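Local coordinates for transferrin binding protein B (Actinobacillus suis, PDB 3PQU), which probably binds host transferrin at the bacterial outer membrane as a surface lipoprotein, an early step in iron acquisition from the host, at residues A[42-47]-A[153-158]; A[48-53]-A[144-149]; A[101-106]-A[126-131]; A[290-295]-A[312-317]. One frame throughout, in Å; residues are numbered along the deposited sequence.

Interaction 1: residues A[42-47]-A[153-158]; sequences LGVEAK and IYYLGT
Val44 and Tyr155 form a hydrogen-bonded antiparallel pair in the five-strand sheet of the N-lobe handle. Each backbone N bonds the other's O; Tyr155 N to Val44 O is 2.9 Å. Ala46 and Ile153 repeat this reciprocal pair. At the far end, Gly157 N bonds Leu42 O. Weaker CA-H...O contacts fill in between, such as Tyr154 CA to Val44 O at 3.2 Å.

The ring of Tyr155 provides the aromatic contact. Its CG sits between the backbone N and the carbonyl carbon (chi1 80°). One ring face is turned to the Gly43 and Val44 backbone. Gly43 CA makes a CH-pi contact, 4.3 Å from the ring centroid and 25° off its normal. Val44 N lies over the centre of the same face.

Apolar contacts flank the backbone. Val44 CG2 is 3.6 Å from Tyr155 CE2. On the other face of the sheet, Leu42 CB is 4.2 Å from Leu156 CD1. Glu45 CB meets Tyr154 CB at 3.7 Å.

The Val44 and Tyr155 side chains thus present a largely apolar surface to barrel strand 306-312. The polar ends are satisfied outside the pair, Glu45 OE1 by His90 and Tyr155 OH, weakly, by Arg274.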
# COMPACT_ATOMS: atom_id res chain seq x y z
N LEU A 42 -3.93 1.66 -1.05
CA LEU A 42 -4.06 0.24 -1.34
C LEU A 42 -4.67 0.01 -2.71
O LEU A 42 -4.27 -0.91 -3.44
CB LEU A 42 -4.90 -0.47 -0.29
CG LEU A 42 -4.20 -0.59 1.06
CD1 LEU A 42 -5.19 -1.11 2.10
CD2 LEU A 42 -2.98 -1.49 0.96
N GLY A 43 -5.65 0.83 -3.05
CA GLY A 43 -6.21 0.82 -4.39
C GLY A 43 -6.80 2.15 -4.85
O GLY A 43 -6.85 3.11 -4.07
N VAL A 44 -7.27 2.18 -6.09
CA VAL A 44 -7.92 3.37 -6.68
C VAL A 44 -9.07 2.92 -7.62
O VAL A 44 -8.94 1.90 -8.30
CB VAL A 44 -6.91 4.18 -7.52
CG1 VAL A 44 -7.58 5.41 -8.12
CG2 VAL A 44 -5.63 4.57 -6.69
N GLU A 45 -10.18 3.66 -7.66
CA GLU A 45 -11.27 3.36 -8.60
C GLU A 45 -11.83 4.64 -9.22
O GLU A 45 -11.72 5.72 -8.64
CB GLU A 45 -12.42 2.61 -7.89
CG GLU A 45 -13.23 3.52 -6.94
CD GLU A 45 -14.36 2.81 -6.18
OE1 GLU A 45 -15.25 3.51 -5.66
OE2 GLU A 45 -14.35 1.55 -6.08
N ALA A 46 -12.43 4.52 -10.41
CA ALA A 46 -13.18 5.62 -11.01
C ALA A 46 -14.41 5.09 -11.73
O ALA A 46 -14.37 4.07 -12.39
CB ALA A 46 -12.33 6.43 -11.98
N LYS A 47 -15.50 5.83 -11.60
CA LYS A 47 -16.75 5.51 -12.28
C LYS A 47 -16.62 5.69 -13.79
O LYS A 47 -15.96 6.61 -14.26
CB LYS A 47 -17.85 6.43 -11.73
CG LYS A 47 -19.25 6.16 -12.27
CD LYS A 47 -20.27 6.82 -11.36
CE LYS A 47 -21.69 6.36 -11.63
NZ LYS A 47 -22.60 6.81 -10.54
N ILE A 153 -13.70 1.39 -13.17
CA ILE A 153 -12.36 0.89 -13.49
C ILE A 153 -11.59 0.98 -12.18
O ILE A 153 -11.73 1.96 -11.46
CB ILE A 153 -11.70 1.77 -14.54
CG1 ILE A 153 -12.60 1.88 -15.81
CG2 ILE A 153 -10.30 1.24 -14.87
CD1 ILE A 153 -12.98 0.53 -16.47
N TYR A 154 -10.79 -0.02 -11.85
CA TYR A 154 -10.11 0.03 -10.56
C TYR A 154 -8.86 -0.84 -10.51
O TYR A 154 -8.66 -1.70 -11.38
CB TYR A 154 -11.06 -0.41 -9.44
CG TYR A 154 -11.18 -1.93 -9.35
CD1 TYR A 154 -10.49 -2.65 -8.36
CD2 TYR A 154 -11.92 -2.64 -10.27
CE1 TYR A 154 -10.58 -4.05 -8.29
CE2 TYR A 154 -12.02 -4.04 -10.21
CZ TYR A 154 -11.34 -4.72 -9.22
OH TYR A 154 -11.43 -6.09 -9.16
N TYR A 155 -8.06 -0.64 -9.48
CA TYR A 155 -7.15 -1.67 -9.02
C TYR A 155 -7.18 -1.69 -7.50
O TYR A 155 -7.46 -0.68 -6.85
CB TYR A 155 -5.69 -1.46 -9.56
CG TYR A 155 -4.86 -0.43 -8.80
CD1 TYR A 155 -4.12 -0.79 -7.67
CD2 TYR A 155 -4.80 0.90 -9.22
CE1 TYR A 155 -3.35 0.16 -6.98
CE2 TYR A 155 -4.04 1.85 -8.53
CZ TYR A 155 -3.32 1.47 -7.40
OH TYR A 155 -2.55 2.40 -6.72
N LEU A 156 -6.87 -2.84 -6.92
CA LEU A 156 -6.80 -2.95 -5.48
C LEU A 156 -5.78 -4.02 -5.10
O LEU A 156 -5.83 -5.13 -5.62
CB LEU A 156 -8.16 -3.34 -4.91
CG LEU A 156 -8.24 -3.56 -3.40
CD1 LEU A 156 -7.89 -2.26 -2.68
CD2 LEU A 156 -9.62 -4.04 -3.02
N GLY A 157 -4.87 -3.68 -4.20
CA GLY A 157 -3.86 -4.63 -3.79
C GLY A 157 -3.88 -4.85 -2.30
O GLY A 157 -4.46 -4.06 -1.55
N THR A 158 -3.25 -5.94 -1.88
CA THR A 158 -3.15 -6.24 -0.46
C THR A 158 -1.70 -6.57 -0.13
O THR A 158 -0.93 -6.97 -1.00
CB THR A 158 -4.09 -7.40 -0.06
OG1 THR A 158 -4.06 -7.59 1.36
CG2 THR A 158 -3.67 -8.68 -0.75

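Interaction 2: residues A[48-53]-A[144-149]; sequences IPRRNR and IFKNGI
Arg53 and Phe145 join by a backbone bond, Arg53 N to Phe145 O at 2.8 Å, where a loop of the N-lobe handle runs beside the end of strand 142-146. This is an irregular pairing. One position of it is filled by a side chain: Asn52 OD1 accepts Phe145 N at 2.9 Å, with the donor above the amide plane. Asn52 CG lies anti to its own backbone N (chi1 -176°), which brings CG to 3.9 Å from Ile144 CA. Phe145 CE2 sits over the centre of the Arg53 guanidinium, 3.9 Å from CZ, with ring and guanidinium planes 43° apart.

Arg50 makes the other polar grip. NH1 donates to Ile149 O at 2.9 Å. It approaches from well above the carbonyl plane, while the oxygen stays near the guanidinium plane. NH1 also bonds Gly148 O weakly. Lys146 crosses this side chain obliquely, with CB 3.5 Å from Arg50 NH2.

The second shell holds these groups in place. Asn52 OD1 also accepts Ala54 N, closing an Asx turn, and Asn52 ND2 bonds Tyr143 O. Arg50 NH2 bonds Tyr131 O. Waters link the two segments further. One bridges Arg51 O and Asn147 N, and another accepts hydrogen bonds from Arg53 NH1 and Asn147 ND2. A further water accepts from both Arg50 N and Lys146 NZ, the latter at 2.9 Å.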
# COMPACT_ATOMS: atom_id res chain seq x y z
N ILE A 48 -17.26 4.81 -14.55
CA ILE A 48 -17.28 4.92 -16.02
C ILE A 48 -18.22 6.06 -16.42
O ILE A 48 -19.40 6.04 -16.05
CB ILE A 48 -17.74 3.56 -16.67
CG1 ILE A 48 -16.73 2.43 -16.37
CG2 ILE A 48 -17.92 3.70 -18.20
CD1 ILE A 48 -17.20 0.99 -16.81
N PRO A 49 -17.71 7.09 -17.13
CA PRO A 49 -18.57 8.24 -17.48
C PRO A 49 -19.69 7.89 -18.45
O PRO A 49 -19.50 7.05 -19.35
CB PRO A 49 -17.59 9.24 -18.13
CG PRO A 49 -16.26 8.92 -17.51
CD PRO A 49 -16.28 7.39 -17.38
N ARG A 50 -20.85 8.53 -18.25
CA ARG A 50 -22.09 8.28 -19.00
C ARG A 50 -22.69 9.65 -19.28
O ARG A 50 -22.81 10.45 -18.37
CB ARG A 50 -23.09 7.49 -18.13
CG ARG A 50 -22.83 5.98 -18.03
CD ARG A 50 -23.16 5.42 -16.65
NE ARG A 50 -24.57 5.52 -16.26
CZ ARG A 50 -25.52 4.65 -16.62
NH1 ARG A 50 -25.23 3.62 -17.41
NH2 ARG A 50 -26.76 4.82 -16.21
N ARG A 51 -23.06 9.92 -20.53
CA ARG A 51 -23.61 11.25 -20.85
C ARG A 51 -25.03 11.41 -20.31
O ARG A 51 -25.82 10.48 -20.36
CB ARG A 51 -23.61 11.49 -22.36
CG ARG A 51 -23.93 12.95 -22.74
CD ARG A 51 -23.69 13.18 -24.21
NE ARG A 51 -24.55 12.35 -25.06
CZ ARG A 51 -25.75 12.74 -25.49
NH1 ARG A 51 -26.22 13.93 -25.13
NH2 ARG A 51 -26.48 11.95 -26.25
N ASN A 52 -25.34 12.58 -19.77
CA ASN A 52 -26.71 12.88 -19.38
C ASN A 52 -27.45 13.27 -20.65
O ASN A 52 -27.16 14.31 -21.25
CB ASN A 52 -26.77 14.05 -18.39
CG ASN A 52 -28.20 14.31 -17.90
OD1 ASN A 52 -29.14 13.63 -18.32
ND2 ASN A 52 -28.36 15.31 -17.02
N ARG A 53 -28.40 12.44 -21.04
CA ARG A 53 -29.19 12.68 -22.24
C ARG A 53 -30.50 13.47 -22.04
O ARG A 53 -31.25 13.71 -22.99
CB ARG A 53 -29.45 11.34 -22.94
CG ARG A 53 -28.10 10.64 -23.28
CD ARG A 53 -28.24 9.15 -23.50
NE ARG A 53 -29.25 8.86 -24.51
CZ ARG A 53 -29.64 7.65 -24.87
NH1 ARG A 53 -29.09 6.58 -24.30
NH2 ARG A 53 -30.57 7.51 -25.79
N ILE A 144 -32.23 13.98 -15.37
CA ILE A 144 -31.11 13.06 -15.54
C ILE A 144 -31.59 11.81 -16.27
O ILE A 144 -32.58 11.17 -15.88
CB ILE A 144 -30.45 12.68 -14.21
CG1 ILE A 144 -29.84 13.91 -13.54
CG2 ILE A 144 -29.35 11.62 -14.41
CD1 ILE A 144 -28.95 13.57 -12.37
N PHE A 145 -30.92 11.48 -17.37
CA PHE A 145 -31.18 10.26 -18.09
C PHE A 145 -29.89 9.69 -18.65
O PHE A 145 -29.34 10.24 -19.59
CB PHE A 145 -32.17 10.47 -19.23
CG PHE A 145 -32.35 9.25 -20.09
CD1 PHE A 145 -32.46 7.99 -19.52
CD2 PHE A 145 -32.40 9.36 -21.47
CE1 PHE A 145 -32.62 6.85 -20.30
CE2 PHE A 145 -32.55 8.22 -22.27
CZ PHE A 145 -32.66 6.97 -21.68
N LYS A 146 -29.43 8.60 -18.04
CA LYS A 146 -28.22 7.91 -18.47
C LYS A 146 -28.56 6.42 -18.66
O LYS A 146 -29.44 5.89 -17.97
CB LYS A 146 -27.10 8.09 -17.44
CG LYS A 146 -26.72 9.57 -17.17
CD LYS A 146 -25.66 9.69 -16.05
CE LYS A 146 -25.06 11.10 -15.99
NZ LYS A 146 -24.11 11.23 -14.85
N ASN A 147 -27.89 5.77 -19.59
CA ASN A 147 -28.21 4.38 -19.90
C ASN A 147 -27.03 3.62 -20.48
O ASN A 147 -26.06 4.23 -20.90
CB ASN A 147 -29.42 4.28 -20.84
CG ASN A 147 -30.06 2.90 -20.80
OD1 ASN A 147 -29.86 2.14 -19.86
ND2 ASN A 147 -30.81 2.57 -21.83
N GLY A 148 -27.10 2.29 -20.45
CA GLY A 148 -25.99 1.49 -20.93
C GLY A 148 -25.05 1.03 -19.81
O GLY A 148 -25.47 0.84 -18.67
N ILE A 149 -23.78 0.81 -20.15
CA ILE A 149 -22.80 0.31 -19.15
C ILE A 149 -22.73 1.21 -17.92
O ILE A 149 -22.68 2.43 -18.04
CB ILE A 149 -21.40 0.11 -19.77
CG1 ILE A 149 -21.41 -1.14 -20.67
CG2 ILE A 149 -20.27 -0.03 -18.69
CD1 ILE A 149 -20.12 -1.31 -21.46
O HOH W 1 -21.68 9.87 -15.70
O HOH W 2 -25.86 7.72 -21.17
O HOH W 3 -26.79 6.00 -23.14
O HOH W 4 -30.62 4.03 -24.41

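Interaction 3: residues A[101-106]-A[126-131]; sequences GLIYHS and VFDESY
Leu102 O is gripped by two groups of the partner segment. Glu129 N donates to it at 3.0 Å, nearly straight at 172°, and Asp128 CA adds a CA-H...O contact at 3.5 Å. Phe127 O is held in the same way, by Tyr104 N and by Ile103 CA. Phe127 N returns a bond to Tyr104 O at 2.9 Å.

Beyond the backbone, Tyr104 and Phe127 share one face of the sheet. Phe127 CG stands between its backbone N and carbonyl carbon (chi1 76°). Phe127 CE2 lies 3.6 Å from Tyr104 CB. The two rings meet obliquely, with planes 41° apart. Glu129 lies side by side with Tyr104, pointing the same way. Its OE1 is at the ring edge, 3.8 Å from Tyr104 CE2.

Strands 103-105 and 121-128 follow each other in the chain and pair antiparallel, a hairpin with a long connecting loop. Strand 103-105 is an outermost strand of the five-strand handle sheet.

The opposite face carries Ile103, His105, Val126 and Asp128. His105 CB meets Val126 CB at 3.8 Å. Ile103 CD1 packs against the carboxylate of Asp128, 3.7 Å from OD2. This carboxylate is held at both oxygens. OD2 bonds Thr98 OG1, while OD1 accepts from Ser100 OG and from Ser130 N, the last making an Asx turn. Helix 91-97 packs on this face, where Leu91 touches both Ile103 and Val126.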
# COMPACT_ATOMS: atom_id res chain seq x y z
N GLY A 101 -29.63 -8.20 -14.82
CA GLY A 101 -29.05 -9.48 -14.44
C GLY A 101 -27.76 -9.75 -15.20
O GLY A 101 -27.30 -10.89 -15.27
N LEU A 102 -27.17 -8.71 -15.78
CA LEU A 102 -25.94 -8.87 -16.55
C LEU A 102 -24.78 -8.16 -15.88
O LEU A 102 -24.38 -7.07 -16.30
CB LEU A 102 -26.13 -8.34 -17.96
CG LEU A 102 -27.14 -9.17 -18.77
CD1 LEU A 102 -27.51 -8.47 -20.07
CD2 LEU A 102 -26.55 -10.54 -19.06
N ILE A 103 -24.24 -8.79 -14.83
CA ILE A 103 -23.16 -8.22 -14.02
C ILE A 103 -21.89 -8.98 -14.32
O ILE A 103 -21.85 -10.23 -14.23
CB ILE A 103 -23.45 -8.34 -12.52
CG1 ILE A 103 -24.84 -7.80 -12.17
CG2 ILE A 103 -22.37 -7.65 -11.72
CD1 ILE A 103 -25.02 -6.33 -12.44
N TYR A 104 -20.85 -8.24 -14.68
CA TYR A 104 -19.56 -8.84 -15.04
C TYR A 104 -18.40 -8.15 -14.33
O TYR A 104 -18.50 -6.98 -13.95
CB TYR A 104 -19.35 -8.75 -16.56
CG TYR A 104 -20.36 -9.53 -17.37
CD1 TYR A 104 -20.34 -10.92 -17.39
CD2 TYR A 104 -21.33 -8.87 -18.12
CE1 TYR A 104 -21.28 -11.64 -18.14
CE2 TYR A 104 -22.26 -9.58 -18.87
CZ TYR A 104 -22.22 -10.96 -18.88
OH TYR A 104 -23.14 -11.66 -19.64
N HIS A 105 -17.30 -8.87 -14.15
CA HIS A 105 -16.07 -8.21 -13.73
C HIS A 105 -14.82 -8.92 -14.27
O HIS A 105 -14.88 -10.08 -14.68
CB HIS A 105 -16.02 -7.98 -12.22
CG HIS A 105 -15.83 -9.23 -11.42
ND1 HIS A 105 -14.59 -9.71 -11.07
CD2 HIS A 105 -16.74 -10.11 -10.91
CE1 HIS A 105 -14.73 -10.83 -10.37
NE2 HIS A 105 -16.03 -11.09 -10.26
N SER A 106 -13.71 -8.20 -14.28
CA SER A 106 -12.52 -8.62 -14.98
C SER A 106 -11.85 -9.87 -14.38
O SER A 106 -10.95 -10.43 -15.00
CB SER A 106 -11.51 -7.46 -15.02
OG SER A 106 -11.32 -6.96 -13.70
N VAL A 126 -15.63 -3.61 -13.13
CA VAL A 126 -16.79 -4.29 -12.61
C VAL A 126 -17.97 -3.46 -13.09
O VAL A 126 -17.96 -2.24 -12.98
CB VAL A 126 -16.72 -4.39 -11.08
CG1 VAL A 126 -16.25 -3.05 -10.48
CG2 VAL A 126 -18.03 -4.86 -10.49
N PHE A 127 -18.96 -4.11 -13.68
CA PHE A 127 -20.01 -3.33 -14.33
C PHE A 127 -21.31 -4.08 -14.60
O PHE A 127 -21.35 -5.32 -14.61
CB PHE A 127 -19.46 -2.75 -15.65
CG PHE A 127 -19.37 -3.77 -16.77
CD1 PHE A 127 -20.39 -3.88 -17.70
CD2 PHE A 127 -18.27 -4.62 -16.87
CE1 PHE A 127 -20.32 -4.85 -18.73
CE2 PHE A 127 -18.18 -5.56 -17.89
CZ PHE A 127 -19.21 -5.68 -18.82
N ASP A 128 -22.37 -3.29 -14.78
CA ASP A 128 -23.67 -3.78 -15.23
C ASP A 128 -23.74 -3.43 -16.71
O ASP A 128 -23.54 -2.28 -17.10
CB ASP A 128 -24.78 -3.08 -14.43
CG ASP A 128 -26.18 -3.58 -14.78
OD1 ASP A 128 -26.43 -3.95 -15.94
OD2 ASP A 128 -27.07 -3.57 -13.91
N GLU A 129 -23.98 -4.41 -17.56
CA GLU A 129 -23.98 -4.17 -19.01
C GLU A 129 -25.02 -3.12 -19.43
O GLU A 129 -24.81 -2.40 -20.39
CB GLU A 129 -24.27 -5.46 -19.76
CG GLU A 129 -24.37 -5.30 -21.25
CD GLU A 129 -24.61 -6.64 -21.95
OE1 GLU A 129 -23.87 -7.61 -21.66
OE2 GLU A 129 -25.52 -6.72 -22.80
N SER A 130 -26.15 -3.08 -18.74
CA SER A 130 -27.21 -2.17 -19.18
C SER A 130 -28.08 -1.73 -18.03
O SER A 130 -28.98 -2.47 -17.60
CB SER A 130 -28.07 -2.81 -20.28
OG SER A 130 -28.98 -1.85 -20.83
N TYR A 131 -27.85 -0.50 -17.59
CA TYR A 131 -28.52 0.07 -16.41
C TYR A 131 -29.01 1.49 -16.69
O TYR A 131 -28.27 2.35 -17.15
CB TYR A 131 -27.58 0.06 -15.18
CG TYR A 131 -28.19 0.76 -13.98
CD1 TYR A 131 -29.18 0.13 -13.20
CD2 TYR A 131 -27.82 2.06 -13.63
CE1 TYR A 131 -29.76 0.78 -12.12
CE2 TYR A 131 -28.40 2.71 -12.54
CZ TYR A 131 -29.36 2.07 -11.79
OH TYR A 131 -29.93 2.71 -10.72

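Interaction 4: residues A[290-295]-A[312-317]; sequences TDSNYL and FTNNKS
Ser292 and Phe312 meet at the tight, buried part of the contact. Ser292 OG, anti to its backbone N (chi1 172°), donates to Phe312 O at 2.8 Å from well above the carbonyl plane. The same hydroxyl accepts Tyr294 N, closing an ST turn, so it is used both as donor and as acceptor. Close by, Asn314 N bonds Asp291 O at 3.0 Å, nearly straight at 172° and in the carbonyl plane. Thr313 is wedged beside these bonds, its CG2 3.2 Å from Thr290 O.

Asn314 links this part to the more open side. It follows Thr313 in a type I turn that runs to Lys316. Its OD1 accepts Asn293 N at 2.8 Å and also lies 3.4 Å from Tyr294 CE2, the amide almost perpendicular to the ring. The Asn293 and Asn314 side chains cross at about a right angle, their amide planes 44° apart. A water accepts a hydrogen bond from Asn314 ND2. Asn293 OD1 bonds Lys278.

At the other end, Thr290 and Asn315 reach toward each other tip to tip. Thr290 OG1 donates to Asn315 OD1 at 2.7 Å. Thr290 OG1 also lies 3.3 Å from Thr313 CB. The open side here is the exposed Asn315.

The site lies in the N-lobe barrel. Segment 290-295 leads into strand 292-300, and segment 312-317 connects strands 306-312 and 318-326. Ser292 pairs with Ala279 of strand 274-281. The Phe312 ring packs on Leu37, Leu72 and Ile77 from loops.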
# COMPACT_ATOMS: atom_id res chain seq x y z
N THR A 290 -3.43 9.45 -24.88
CA THR A 290 -2.48 10.55 -24.87
C THR A 290 -1.52 10.39 -23.69
O THR A 290 -1.67 9.46 -22.90
CB THR A 290 -3.20 11.88 -24.70
OG1 THR A 290 -4.10 11.75 -23.60
CG2 THR A 290 -3.98 12.26 -25.98
N ASP A 291 -0.57 11.33 -23.55
CA ASP A 291 0.48 11.25 -22.53
C ASP A 291 -0.06 11.51 -21.14
O ASP A 291 -1.03 12.25 -20.98
CB ASP A 291 1.56 12.33 -22.78
CG ASP A 291 2.37 12.06 -24.02
OD1 ASP A 291 2.44 10.88 -24.46
OD2 ASP A 291 2.97 13.04 -24.54
N SER A 292 0.61 10.94 -20.14
CA SER A 292 0.29 11.22 -18.74
C SER A 292 1.54 11.46 -17.92
O SER A 292 2.48 10.68 -18.03
CB SER A 292 -0.44 10.02 -18.08
OG SER A 292 -0.56 10.26 -16.66
N ASN A 293 1.54 12.51 -17.10
CA ASN A 293 2.62 12.78 -16.14
C ASN A 293 2.27 12.23 -14.76
O ASN A 293 2.99 12.49 -13.80
CB ASN A 293 2.81 14.28 -15.96
CG ASN A 293 3.60 14.90 -17.07
OD1 ASN A 293 4.44 14.25 -17.70
ND2 ASN A 293 3.34 16.18 -17.33
N TYR A 294 1.15 11.52 -14.66
CA TYR A 294 0.57 11.16 -13.37
C TYR A 294 0.34 9.65 -13.23
O TYR A 294 -0.79 9.20 -13.06
CB TYR A 294 -0.73 11.92 -13.17
CG TYR A 294 -0.50 13.41 -13.25
CD1 TYR A 294 0.00 14.12 -12.16
CD2 TYR A 294 -0.78 14.11 -14.42
CE1 TYR A 294 0.23 15.49 -12.24
CE2 TYR A 294 -0.55 15.48 -14.51
CZ TYR A 294 -0.04 16.16 -13.42
OH TYR A 294 0.17 17.50 -13.52
N LEU A 295 1.43 8.89 -13.28
CA LEU A 295 1.37 7.46 -13.09
C LEU A 295 1.91 7.12 -11.71
O LEU A 295 2.97 7.60 -11.33
CB LEU A 295 2.20 6.75 -14.16
CG LEU A 295 2.23 5.21 -14.09
CD1 LEU A 295 2.21 4.59 -15.50
CD2 LEU A 295 3.44 4.70 -13.29
N PHE A 312 -3.57 8.92 -15.16
CA PHE A 312 -4.61 9.83 -15.59
C PHE A 312 -3.98 10.79 -16.61
O PHE A 312 -3.00 11.48 -16.29
CB PHE A 312 -5.17 10.56 -14.36
CG PHE A 312 -6.36 11.44 -14.63
CD1 PHE A 312 -7.37 11.04 -15.52
CD2 PHE A 312 -6.51 12.66 -13.96
CE1 PHE A 312 -8.48 11.84 -15.75
CE2 PHE A 312 -7.64 13.46 -14.17
CZ PHE A 312 -8.63 13.06 -15.06
N THR A 313 -4.50 10.84 -17.84
CA THR A 313 -3.81 11.58 -18.89
C THR A 313 -3.86 13.08 -18.63
O THR A 313 -4.71 13.57 -17.88
CB THR A 313 -4.28 11.22 -20.33
OG1 THR A 313 -5.67 11.50 -20.48
CG2 THR A 313 -4.00 9.73 -20.66
N ASN A 314 -2.91 13.80 -19.21
CA ASN A 314 -2.75 15.22 -18.93
C ASN A 314 -3.92 16.05 -19.43
O ASN A 314 -4.25 17.07 -18.85
CB ASN A 314 -1.42 15.77 -19.48
CG ASN A 314 -0.21 15.05 -18.91
OD1 ASN A 314 -0.24 14.58 -17.77
ND2 ASN A 314 0.86 14.95 -19.71
N ASN A 315 -4.54 15.60 -20.51
CA ASN A 315 -5.73 16.28 -21.04
C ASN A 315 -7.03 15.65 -20.48
O ASN A 315 -8.10 15.89 -21.02
CB ASN A 315 -5.75 16.17 -22.57
CG ASN A 315 -5.83 14.71 -23.05
OD1 ASN A 315 -5.28 13.83 -22.43
ND2 ASN A 315 -6.50 14.48 -24.16
N LYS A 316 -6.91 14.82 -19.44
CA LYS A 316 -8.08 14.21 -18.77
C LYS A 316 -8.98 13.32 -19.68
O LYS A 316 -10.16 13.12 -19.40
CB LYS A 316 -8.92 15.31 -18.09
CG LYS A 316 -8.10 16.19 -17.13
CD LYS A 316 -8.98 17.20 -16.42
CE LYS A 316 -8.24 17.88 -15.28
NZ LYS A 316 -6.88 18.30 -15.70
N SER A 317 -8.40 12.79 -20.75
CA SER A 317 -9.15 11.98 -21.69
C SER A 317 -9.28 10.53 -21.23
O SER A 317 -10.08 9.80 -21.78
CB SER A 317 -8.45 11.97 -23.05
OG SER A 317 -7.12 11.48 -22.92
O HOH W 5 3.65 13.37 -19.90

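Interactions 1, 2 and 3 belong to the N-lobe handle, and interaction 4 to the barrel beside it. Interactions 1 and 3 lie in one sheet, their centres about 17 Å apart, with strand 121-128 next to strand 150-157. Residues 48-53 follow 42-47 directly, and 144-149 come just before 153-158; Ile48 CG1 touches Ile153 CD1 at 4.2 Å. Interaction 2 also joins interaction 3 by probable hydrogen bonds, Tyr131 N to Gly148 O at 2.9 Å and Arg50 NH2 to Tyr131 O. The centre of interaction 4 is about 17 Å from that of interaction 1. A glycerol, probably from the crystallisation liquor, lies about 5 Å from the Leu156 side chain.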